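Long-range contact in malate dehydrogenase (Naegleria fowleri, PDB 6UM4), which probably catalyses the reversible, NAD-dependent oxidation of malate to oxaloacetate: residues P242-D254 and S334-W346. Residues are numbered along the deposited sequence; the frame is centred on the assembly and turned at random.
Sequences PENITAMTRLDHD and SAADAAIKHMHDW
The Arg250 guanidinium is covered on one face by Lys341, whose CB sits over its centre, 3.7 Å above the plane. Two carboxylates hold its edge. Asp345 takes it end-on with a single oxygen, OD2 lying 2.8 Å from both NH1 and NH2, the two planes 34° apart. Asp254, one helical turn on, meets NE through OD1 in a longer bond of the same network. CG anti to the backbone N (chi1 -176°) and a bend at chi2 carry the arginine into the hollow between Ala338, Lys341, His342 and Asp345, a knob in a hole. Asn350 ND2 is a further donor to Asp345 OD2, and OD1 accepts from His344 ND1, so both oxygens of this buried carboxylate are engaged; the nearby positive charge of Arg250 would favour its ionised form.

The Trp346 ring carries Thr246 OG1 over one face, 3.3 Å from CZ3, and Glu243 O at its edge. That same hydroxyl bonds His342 NE2 (3.0 Å) at the imidazole edge, while a water in the ring plane bonds His342 ND1. The histidine is probably held at both nitrogens, NE2 having the well-defined bond. Beyond it, Met248 lays SD alongside the helix, 3.9 Å from Ala339 CB, and Leu251 CB packs 3.6 Å from Ala338 CB.

Helix 332-348 lies along one face of the parallel Rossmann sheet at its last strand, 245-247, then meets the start of helix 250-264 nearly crosswise, their axes 105° apart. Strand 218-221 runs beside 245-247, and His342 and Met343 both touch Leu220. From strand 353-359, Ala357 bonds the Ala247 backbone, Val354 touches Arg250 and Met356 touches His342. Helix 108-118 packs against Ala336 and Ala339, and Phe155 of the second subunit packs on Lys341, bringing the dimer interface up to this interior junction.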
loop_
_atom_site.group_PDB
_atom_site.type_symbol
_atom_site.label_atom_id
_atom_site.label_comp_id
_atom_site.label_asym_id
_atom_site.label_seq_id
_atom_site.Cartn_x
_atom_site.Cartn_y
_atom_site.Cartn_z
ATOM N N PRO A 242 -4.458 27.611 12.725
ATOM C CA PRO A 242 -4.989 26.397 13.361
ATOM C C PRO A 242 -5.682 25.464 12.393
ATOM O O PRO A 242 -5.631 24.248 12.594
ATOM C CB PRO A 242 -5.938 26.959 14.423
ATOM C CG PRO A 242 -5.258 28.325 14.802
ATOM C CD PRO A 242 -4.789 28.842 13.473
ATOM N N GLU A 243 -6.307 25.990 11.336
ATOM C CA GLU A 243 -6.990 25.147 10.360
ATOM C C GLU A 243 -6.030 24.287 9.539
ATOM O O GLU A 243 -6.478 23.354 8.863
ATOM C CB GLU A 243 -7.836 26.009 9.424
ATOM C CG GLU A 243 -9.209 26.329 9.977
ATOM C CD GLU A 243 -9.173 27.351 11.091
ATOM O OE1 GLU A 243 -8.112 28.001 11.269
ATOM O OE2 GLU A 243 -10.208 27.493 11.790
ATOM N N ASN A 244 -4.741 24.618 9.526
ATOM C CA ASN A 244 -3.762 23.811 8.805
ATOM C C ASN A 244 -3.274 22.599 9.598
ATOM O O ASN A 244 -2.413 21.865 9.104
ATOM C CB ASN A 244 -2.560 24.688 8.393
ATOM C CG ASN A 244 -2.910 25.656 7.282
ATOM O OD1 ASN A 244 -3.973 25.552 6.680
ATOM N ND2 ASN A 244 -2.041 26.603 7.019
ATOM N N ILE A 245 -3.772 22.389 10.816
ATOM C CA ILE A 245 -3.442 21.222 11.629
ATOM C C ILE A 245 -4.739 20.503 11.959
ATOM O O ILE A 245 -5.582 21.054 12.677
ATOM C CB ILE A 245 -2.713 21.622 12.922
ATOM C CG1 ILE A 245 -1.467 22.455 12.611
ATOM C CG2 ILE A 245 -2.389 20.394 13.761
ATOM C CD1 ILE A 245 -0.711 22.884 13.858
ATOM N N THR A 246 -4.901 19.271 11.461
ATOM C CA THR A 246 -6.110 18.514 11.749
ATOM C C THR A 246 -5.761 17.149 12.325
ATOM O O THR A 246 -4.625 16.677 12.244
ATOM C CB THR A 246 -6.973 18.342 10.498
ATOM O OG1 THR A 246 -6.224 17.653 9.494
ATOM C CG2 THR A 246 -7.387 19.699 9.954
ATOM N N ALA A 247 -6.769 16.500 12.893
ATOM C CA ALA A 247 -6.643 15.147 13.394
ATOM C C ALA A 247 -7.516 14.227 12.537
ATOM O O ALA A 247 -8.504 14.670 11.944
ATOM C CB ALA A 247 -7.039 15.087 14.873
ATOM N N MET A 248 -7.142 12.947 12.447
ATOM C CA MET A 248 -7.768 12.048 11.478
ATOM C C MET A 248 -8.964 11.295 12.058
ATOM O O MET A 248 -8.805 10.452 12.950
ATOM C CB MET A 248 -6.770 11.027 10.947
ATOM C CG MET A 248 -7.345 10.345 9.728
ATOM S SD MET A 248 -6.216 9.216 8.918
ATOM C CE MET A 248 -6.225 7.896 10.147
ATOM N N THR A 249 -10.152 11.555 11.515
ATOM C CA THR A 249 -11.327 10.713 11.745
ATOM C C THR A 249 -11.784 10.041 10.459
ATOM O O THR A 249 -12.882 9.462 10.408
ATOM C CB THR A 249 -12.468 11.540 12.324
ATOM O OG1 THR A 249 -12.669 12.684 11.489
ATOM C CG2 THR A 249 -12.095 12.002 13.717
ATOM N N ARG A 250 -10.966 10.140 9.408
ATOM C CA ARG A 250 -11.348 9.630 8.106
ATOM C C ARG A 250 -11.551 8.132 8.148
ATOM O O ARG A 250 -12.311 7.593 7.342
ATOM C CB ARG A 250 -10.270 9.996 7.078
ATOM C CG ARG A 250 -10.589 9.605 5.634
ATOM C CD ARG A 250 -11.996 10.060 5.257
ATOM N NE ARG A 250 -12.265 9.817 3.852
ATOM C CZ ARG A 250 -11.957 10.653 2.868
ATOM N NH1 ARG A 250 -11.363 11.818 3.132
ATOM N NH2 ARG A 250 -12.228 10.309 1.608
ATOM N N LEU A 251 -10.867 7.435 9.064
ATOM C CA LEU A 251 -11.034 5.990 9.128
ATOM C C LEU A 251 -12.373 5.637 9.773
ATOM O O LEU A 251 -13.072 4.727 9.308
ATOM C CB LEU A 251 -9.869 5.336 9.871
ATOM C CG LEU A 251 -10.015 3.812 9.901
ATOM C CD1 LEU A 251 -10.021 3.232 8.488
ATOM C CD2 LEU A 251 -9.008 3.101 10.809
ATOM N N ASP A 252 -12.748 6.346 10.843
ATOM C CA ASP A 252 -14.104 6.216 11.367
ATOM C C ASP A 252 -15.120 6.472 10.261
ATOM O O ASP A 252 -16.075 5.702 10.068
ATOM C CB ASP A 252 -14.331 7.171 12.539
ATOM C CG ASP A 252 -13.259 7.062 13.630
ATOM O OD1 ASP A 252 -12.974 5.959 14.140
ATOM O OD2 ASP A 252 -12.741 8.122 14.043
ATOM N N HIS A 253 -14.915 7.561 9.522
ATOM C CA HIS A 253 -15.796 7.923 8.418
ATOM C C HIS A 253 -15.928 6.786 7.408
ATOM O O HIS A 253 -17.038 6.344 7.087
ATOM C CB HIS A 253 -15.255 9.194 7.757
ATOM C CG HIS A 253 -16.054 9.661 6.587
ATOM N ND1 HIS A 253 -16.922 10.727 6.662
ATOM C CD2 HIS A 253 -16.111 9.216 5.309
ATOM C CE1 HIS A 253 -17.486 10.920 5.482
ATOM N NE2 HIS A 253 -17.008 10.018 4.641
ATOM N N ASP A 254 -14.795 6.277 6.923
ATOM C CA ASP A 254 -14.833 5.211 5.938
ATOM C C ASP A 254 -15.422 3.930 6.516
ATOM O O ASP A 254 -16.001 3.126 5.773
ATOM C CB ASP A 254 -13.418 4.950 5.374
ATOM C CG ASP A 254 -12.918 6.092 4.491
ATOM O OD1 ASP A 254 -13.751 6.921 4.032
ATOM O OD2 ASP A 254 -11.683 6.179 4.276
ATOM N N SER A 334 -5.720 -0.141 6.740
ATOM C CA SER A 334 -6.813 0.803 6.516
ATOM C C SER A 334 -6.549 2.161 7.175
ATOM O O SER A 334 -6.970 3.190 6.638
ATOM C CB SER A 334 -8.165 0.191 6.944
ATOM O OG SER A 334 -8.104 -0.470 8.193
ATOM N N ALA A 335 -5.838 2.221 8.305
ATOM C CA ALA A 335 -5.496 3.543 8.836
ATOM C C ALA A 335 -4.595 4.303 7.867
ATOM O O ALA A 335 -4.770 5.512 7.663
ATOM C CB ALA A 335 -4.842 3.447 10.220
ATOM N N ALA A 336 -3.611 3.610 7.266
ATOM C CA ALA A 336 -2.786 4.257 6.245
ATOM C C ALA A 336 -3.650 4.702 5.075
ATOM O O ALA A 336 -3.489 5.817 4.565
ATOM C CB ALA A 336 -1.679 3.309 5.763
ATOM N N ASP A 337 -4.602 3.855 4.663
ATOM C CA ASP A 337 -5.522 4.230 3.592
ATOM C C ASP A 337 -6.314 5.496 3.937
ATOM O O ASP A 337 -6.505 6.372 3.086
ATOM C CB ASP A 337 -6.484 3.084 3.299
ATOM C CG ASP A 337 -7.495 3.448 2.242
ATOM O OD1 ASP A 337 -7.151 3.370 1.038
ATOM O OD2 ASP A 337 -8.634 3.816 2.616
ATOM N N ALA A 338 -6.838 5.578 5.160
ATOM C CA ALA A 338 -7.565 6.782 5.570
ATOM C C ALA A 338 -6.667 8.014 5.560
ATOM O O ALA A 338 -7.117 9.115 5.206
ATOM C CB ALA A 338 -8.165 6.576 6.959
ATOM N N ALA A 339 -5.407 7.868 5.987
ATOM C CA ALA A 339 -4.476 9.004 5.937
ATOM C C ALA A 339 -4.226 9.446 4.499
ATOM O O ALA A 339 -4.232 10.637 4.190
ATOM C CB ALA A 339 -3.150 8.661 6.619
ATOM N N ILE A 340 -3.996 8.497 3.596
ATOM C CA ILE A 340 -3.856 8.881 2.196
ATOM C C ILE A 340 -5.097 9.645 1.744
ATOM O O ILE A 340 -5.000 10.742 1.183
ATOM C CB ILE A 340 -3.601 7.642 1.319
ATOM C CG1 ILE A 340 -2.245 7.016 1.659
ATOM C CG2 ILE A 340 -3.598 8.038 -0.147
ATOM C CD1 ILE A 340 -1.035 7.892 1.333
ATOM N N LYS A 341 -6.285 9.112 2.044
ATOM C CA LYS A 341 -7.503 9.794 1.604
ATOM C C LYS A 341 -7.639 11.173 2.261
ATOM O O LYS A 341 -8.025 12.152 1.605
ATOM C CB LYS A 341 -8.741 8.935 1.887
ATOM C CG LYS A 341 -8.956 7.736 0.919
ATOM C CD LYS A 341 -10.176 6.938 1.349
ATOM C CE LYS A 341 -10.656 5.957 0.280
ATOM N NZ LYS A 341 -9.817 4.722 0.179
ATOM N N HIS A 342 -7.356 11.263 3.559
ATOM C CA HIS A 342 -7.458 12.548 4.248
ATOM C C HIS A 342 -6.552 13.593 3.598
ATOM O O HIS A 342 -6.994 14.705 3.290
ATOM C CB HIS A 342 -7.124 12.374 5.729
ATOM C CG HIS A 342 -7.107 13.664 6.510
ATOM N ND1 HIS A 342 -7.962 13.909 7.562
ATOM C CD2 HIS A 342 -6.329 14.769 6.398
ATOM C CE1 HIS A 342 -7.722 15.111 8.061
ATOM N NE2 HIS A 342 -6.737 15.658 7.371
ATOM N N MET A 343 -5.267 13.264 3.400
ATOM C CA MET A 343 -4.350 14.241 2.807
ATOM C C MET A 343 -4.721 14.539 1.362
ATOM O O MET A 343 -4.696 15.697 0.930
ATOM C CB MET A 343 -2.910 13.734 2.883
ATOM C CG MET A 343 -2.386 13.659 4.276
ATOM S SD MET A 343 -2.498 15.278 5.023
ATOM C CE MET A 343 -1.647 16.309 3.805
ATOM N N HIS A 344 -5.057 13.500 0.601
ATOM C CA HIS A 344 -5.405 13.678 -0.799
ATOM C C HIS A 344 -6.549 14.669 -0.964
ATOM O O HIS A 344 -6.465 15.600 -1.775
ATOM C CB HIS A 344 -5.774 12.328 -1.412
ATOM C CG HIS A 344 -6.383 12.452 -2.766
ATOM N ND1 HIS A 344 -7.711 12.767 -2.957
ATOM C CD2 HIS A 344 -5.833 12.358 -4.001
ATOM C CE1 HIS A 344 -7.957 12.850 -4.251
ATOM N NE2 HIS A 344 -6.837 12.598 -4.907
ATOM N N ASP A 345 -7.646 14.464 -0.217
ATOM C CA ASP A 345 -8.788 15.372 -0.266
ATOM C C ASP A 345 -8.433 16.769 0.261
ATOM O O ASP A 345 -8.889 17.780 -0.292
ATOM C CB ASP A 345 -9.954 14.762 0.526
ATOM C CG ASP A 345 -10.471 13.441 -0.095
ATOM O OD1 ASP A 345 -10.015 13.076 -1.206
ATOM O OD2 ASP A 345 -11.334 12.772 0.521
ATOM N N TRP A 346 -7.616 16.849 1.319
ATOM C CA TRP A 346 -7.198 18.153 1.841
ATOM C C TRP A 346 -6.515 18.985 0.760
ATOM O O TRP A 346 -6.772 20.191 0.627
ATOM C CB TRP A 346 -6.254 17.945 3.031
ATOM C CG TRP A 346 -6.162 19.090 4.036
ATOM C CD1 TRP A 346 -6.773 20.309 3.963
ATOM C CD2 TRP A 346 -5.428 19.081 5.278
ATOM N NE1 TRP A 346 -6.467 21.063 5.084
ATOM C CE2 TRP A 346 -5.652 20.329 5.908
ATOM C CE3 TRP A 346 -4.602 18.137 5.916
ATOM C CZ2 TRP A 346 -5.078 20.662 7.140
ATOM C CZ3 TRP A 346 -4.047 18.463 7.151
ATOM C CH2 TRP A 346 -4.275 19.726 7.743
HETATM O O HOH W 1 -10.116 12.626 9.238
#